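Local structure of ATP12 ATPase (Paracoccus denitrificans, 2R31) at residues I18-E22 and G23-V27; A115-E118 and G119-L123. The protein probably acts as a chaperone in assembly of the F1 part of ATP synthase. One frame throughout, in Å; residues are numbered along the deposited sequence.

Contact 1. Residues I18-E22 and G23-V27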
# COMPACT_ATOMS: atom_id res chain seq x y z
N ILE A 18 15.54 -14.70 15.04
CA ILE A 18 15.97 -13.47 14.43
C ILE A 18 17.32 -13.04 15.02
O ILE A 18 17.69 -13.48 16.11
CB ILE A 18 14.92 -12.34 14.56
CG1 ILE A 18 14.71 -11.86 15.99
CG2 ILE A 18 13.60 -12.79 13.91
CD1 ILE A 18 13.91 -10.58 16.11
N HIS A 19 18.03 -12.16 14.34
CA HIS A 19 19.31 -11.64 14.81
C HIS A 19 19.62 -10.35 14.10
O HIS A 19 19.46 -10.26 12.88
CB HIS A 19 20.41 -12.69 14.49
CG HIS A 19 21.77 -12.23 14.91
ND1 HIS A 19 22.14 -12.02 16.22
CD2 HIS A 19 22.85 -11.90 14.14
CE1 HIS A 19 23.40 -11.58 16.23
NE2 HIS A 19 23.87 -11.50 14.98
N LYS A 20 20.13 -9.33 14.82
CA LYS A 20 20.45 -8.05 14.22
C LYS A 20 21.87 -8.05 13.63
O LYS A 20 22.86 -8.23 14.35
CB LYS A 20 20.28 -6.90 15.22
CG LYS A 20 20.67 -5.53 14.71
CD LYS A 20 19.76 -4.99 13.63
CE LYS A 20 19.98 -3.53 13.37
NZ LYS A 20 21.35 -3.14 12.92
N GLU A 21 21.98 -7.80 12.33
CA GLU A 21 23.23 -7.63 11.58
C GLU A 21 23.42 -6.16 11.33
O GLU A 21 22.52 -5.32 11.49
CB GLU A 21 23.16 -8.44 10.29
CG GLU A 21 23.04 -9.95 10.46
CD GLU A 21 24.36 -10.64 10.74
OE1 GLU A 21 25.46 -10.07 10.56
OE2 GLU A 21 24.38 -11.80 11.17
N GLU A 22 24.59 -5.78 10.81
CA GLU A 22 24.87 -4.36 10.51
C GLU A 22 23.86 -3.79 9.56
O GLU A 22 23.44 -2.63 9.69
CB GLU A 22 26.32 -4.26 9.99
CG GLU A 22 26.72 -2.84 9.62
CD GLU A 22 28.22 -2.61 9.55
OE1 GLU A 22 29.01 -3.22 10.35
OE2 GLU A 22 28.63 -1.74 8.69
N GLY A 23 23.42 -4.56 8.54
CA GLY A 23 22.47 -4.07 7.58
C GLY A 23 21.03 -4.11 7.95
O GLY A 23 20.14 -3.66 7.20
N GLY A 24 20.73 -4.66 9.12
CA GLY A 24 19.36 -4.80 9.59
C GLY A 24 19.15 -6.16 10.23
O GLY A 24 20.05 -6.98 10.38
N TRP A 25 17.90 -6.42 10.63
CA TRP A 25 17.54 -7.70 11.23
C TRP A 25 17.46 -8.79 10.16
O TRP A 25 16.90 -8.57 9.08
CB TRP A 25 16.20 -7.63 11.96
CG TRP A 25 16.23 -6.81 13.20
CD1 TRP A 25 16.07 -5.45 13.32
CD2 TRP A 25 16.47 -7.31 14.52
NE1 TRP A 25 16.17 -5.09 14.63
CE2 TRP A 25 16.43 -6.21 15.38
CE3 TRP A 25 16.74 -8.56 15.03
CZ2 TRP A 25 16.63 -6.32 16.77
CZ3 TRP A 25 16.93 -8.69 16.39
CH2 TRP A 25 16.88 -7.58 17.25
N ALA A 26 17.99 -9.94 10.50
CA ALA A 26 17.88 -11.16 9.71
C ALA A 26 16.88 -12.10 10.38
O ALA A 26 16.69 -12.11 11.61
CB ALA A 26 19.22 -11.85 9.61
N VAL A 27 16.25 -12.92 9.53
CA VAL A 27 15.38 -14.01 9.98
C VAL A 27 16.11 -15.31 9.71
O VAL A 27 16.54 -15.51 8.56
CB VAL A 27 14.03 -13.98 9.25
CG1 VAL A 27 13.16 -15.20 9.62
CG2 VAL A 27 13.28 -12.69 9.61
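Lys20 lies over the indole of Trp25, its chain running roughly perpendicular to the Trp25 side chain. CB of Lys20 sits 3.7 Å from the centroid of the six-membered ring of Trp25, almost exactly on the ring normal, a CH-pi contact over the face. The Lys20 chain then bends, and its CD comes over the five-membered ring, 3.7 Å from Trp25 NE1. Lys20 CG is anti to the backbone N (chi1 177°), which carries the chain over the indole toward the turn. There, in the conformer described, NZ gives a hydrogen bond of 2.9 Å to Glu21 O. Gly24 N binds the same Glu21 O from the opposite face of its carbonyl plane, so in this conformer two donors grip the oxygen. Ile18 meets the benzo end of the indole obliquely, with its CD1 3.6 Å from Trp25 CZ3. Ala50 of helix 47-58 also touches Trp25, and Leu51 and Ala54 of that helix touch Ile18. Without the indole, as with an alanine here, Ile18 would probably face a gap and the aliphatic part of Lys20 would lose the surface it lies on. The backbones pair in antiparallel register. His19 and Ala26 bond in both directions, the straighter being Ala26 N to His19 O at 2.8 Å. Glu21 and Gly24 do the same next to the turn. At Gly24 (phi 137°) a CB would be pressed against the carbonyl oxygen of Gly23. Ile18, Lys20, Trp25 and Val27 share one sheet face. This is a beta hairpin with a two-residue loop, Glu22 and Gly23, in a type I turn from Glu21 to Gly24.

Contact 2. Residues A115-E118 and G119-L123; sequences AQAE and GWDPL
One face of the Trp120 indole is covered by Gln116, one helical turn earlier. The Gln116 chain runs alongside the indole in the same direction. CB of Gln116 stands 3.7 Å above the ring plane, displaced from the ring centre. CG makes a CH-pi contact with the six-membered ring, and it comes 3.7 Å from Trp120 CZ3. The Gln116 amide runs out past the CZ3-CH2 rim, its plane turned 23° from that of the ring. CG of Gln116 is anti to its carbonyl carbon (chi1 -70°), and the chain is extended beyond it, which keeps it next to the indole. At the edge of the ring, Trp120 NE1 gives a hydrogen bond to Leu198 O. The amide of Gln116 is held at both ends: OE1 accepts from Ala106 N, and NE2 bonds to Asp202 OD1. Ile201 of helix 201-210 touches both side chains.

The backbone beneath is helical. Trp120 N bonds to Gln116 O at 2.8 Å, nearly along the C=O axis. Asp121 N bonds to Ala117 O at 2.9 Å, and Asp121 OD2 lies 3.4 Å from Ala117 CB. The pyrrolidine of Pro122 takes the place of an N-H, and its CD packs 3.4 Å from Glu118 O. The helix is kinked here, and the Leu123 N to Trp120 O bond is weak.

Asp121 OD1 forms a salt bridge with Arg105, while OD2 bonds to the amine of a Tris molecule, probably from the crystallisation liquor. The chemistry divides in two. The buried Gln116 and Trp120 have their polar side-chain atoms satisfied by hydrogen bonds. The Asp121 carboxylate is paired with a guanidinium, which would be expected to favour its charged form.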
# COMPACT_ATOMS: atom_id res chain seq x y z
N ALA A 115 -22.44 12.80 -2.96
CA ALA A 115 -21.83 11.68 -2.24
C ALA A 115 -20.31 11.77 -2.27
O ALA A 115 -19.61 11.52 -1.30
CB ALA A 115 -22.27 10.34 -2.79
N GLN A 116 -19.77 12.10 -3.45
CA GLN A 116 -18.32 12.25 -3.61
C GLN A 116 -17.83 13.39 -2.72
O GLN A 116 -16.80 13.27 -2.05
CB GLN A 116 -17.95 12.47 -5.06
CG GLN A 116 -18.11 11.27 -6.00
CD GLN A 116 -17.90 11.65 -7.48
OE1 GLN A 116 -18.10 12.78 -7.85
NE2 GLN A 116 -17.58 10.69 -8.35
N ALA A 117 -18.53 14.53 -2.69
CA ALA A 117 -18.09 15.66 -1.89
C ALA A 117 -18.11 15.31 -0.43
O ALA A 117 -17.17 15.62 0.33
CB ALA A 117 -18.98 16.87 -2.20
N GLU A 118 -19.19 14.63 0.03
CA GLU A 118 -19.28 14.28 1.45
C GLU A 118 -18.10 13.45 1.91
O GLU A 118 -17.56 13.65 3.01
CB GLU A 118 -20.58 13.53 1.73
CG GLU A 118 -20.77 13.11 3.18
CD GLU A 118 -21.92 12.18 3.46
OE1 GLU A 118 -22.40 11.43 2.58
OE2 GLU A 118 -22.35 12.17 4.62
N GLY A 119 -17.75 12.48 1.07
CA GLY A 119 -16.66 11.58 1.47
C GLY A 119 -15.28 12.15 1.27
O GLY A 119 -14.35 11.93 2.04
N TRP A 120 -15.09 12.86 0.15
CA TRP A 120 -13.76 13.24 -0.30
C TRP A 120 -13.32 14.64 0.08
O TRP A 120 -12.12 14.89 0.26
CB TRP A 120 -13.66 13.09 -1.82
CG TRP A 120 -13.81 11.66 -2.30
CD1 TRP A 120 -13.74 10.51 -1.53
CD2 TRP A 120 -14.03 11.23 -3.64
NE1 TRP A 120 -13.91 9.43 -2.34
CE2 TRP A 120 -14.09 9.82 -3.61
CE3 TRP A 120 -14.17 11.88 -4.85
CZ2 TRP A 120 -14.30 9.06 -4.77
CZ3 TRP A 120 -14.38 11.12 -5.99
CH2 TRP A 120 -14.45 9.73 -5.96
N ASP A 121 -14.25 15.59 0.21
CA ASP A 121 -13.84 16.95 0.58
C ASP A 121 -13.08 16.96 1.92
O ASP A 121 -12.12 17.72 2.02
CB ASP A 121 -15.02 17.90 0.59
CG ASP A 121 -15.57 18.29 -0.75
OD1 ASP A 121 -14.98 17.93 -1.78
OD2 ASP A 121 -16.65 18.93 -0.78
N PRO A 122 -13.44 16.18 2.93
CA PRO A 122 -12.63 16.20 4.17
C PRO A 122 -11.20 15.78 3.94
O PRO A 122 -10.30 16.25 4.64
CB PRO A 122 -13.37 15.26 5.09
CG PRO A 122 -14.81 15.34 4.64
CD PRO A 122 -14.69 15.41 3.15
N LEU A 123 -10.94 14.87 3.01
CA LEU A 123 -9.61 14.40 2.72
C LEU A 123 -8.80 15.41 1.92
O LEU A 123 -7.61 15.59 2.17
CB LEU A 123 -9.64 13.00 2.06
CG LEU A 123 -9.70 11.99 3.26
CD1 LEU A 123 -11.01 11.85 3.85
CD2 LEU A 123 -8.38 11.41 3.38

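Overall arrangement
From the N terminus, the chain first reaches contact 1, which closes the two-residue loop 22-23 between strands 16-21 and 24-29. Strand 32-33 then completes a small antiparallel sheet, and helix 47-58 packs against the hairpin. Contact 2 follows much later, within helix 110-130. It closes no loop beyond one helical turn. That helix connects the short parallel strands 104-105 and 138-139, and contact 2 lies against strand 104-105 and helix 201-210. The two contacts come in series, without nesting or crossing. They lie on opposite sides of the chain's centre and do not touch. The centres of contact 1 and contact 2 are about 44 Å apart.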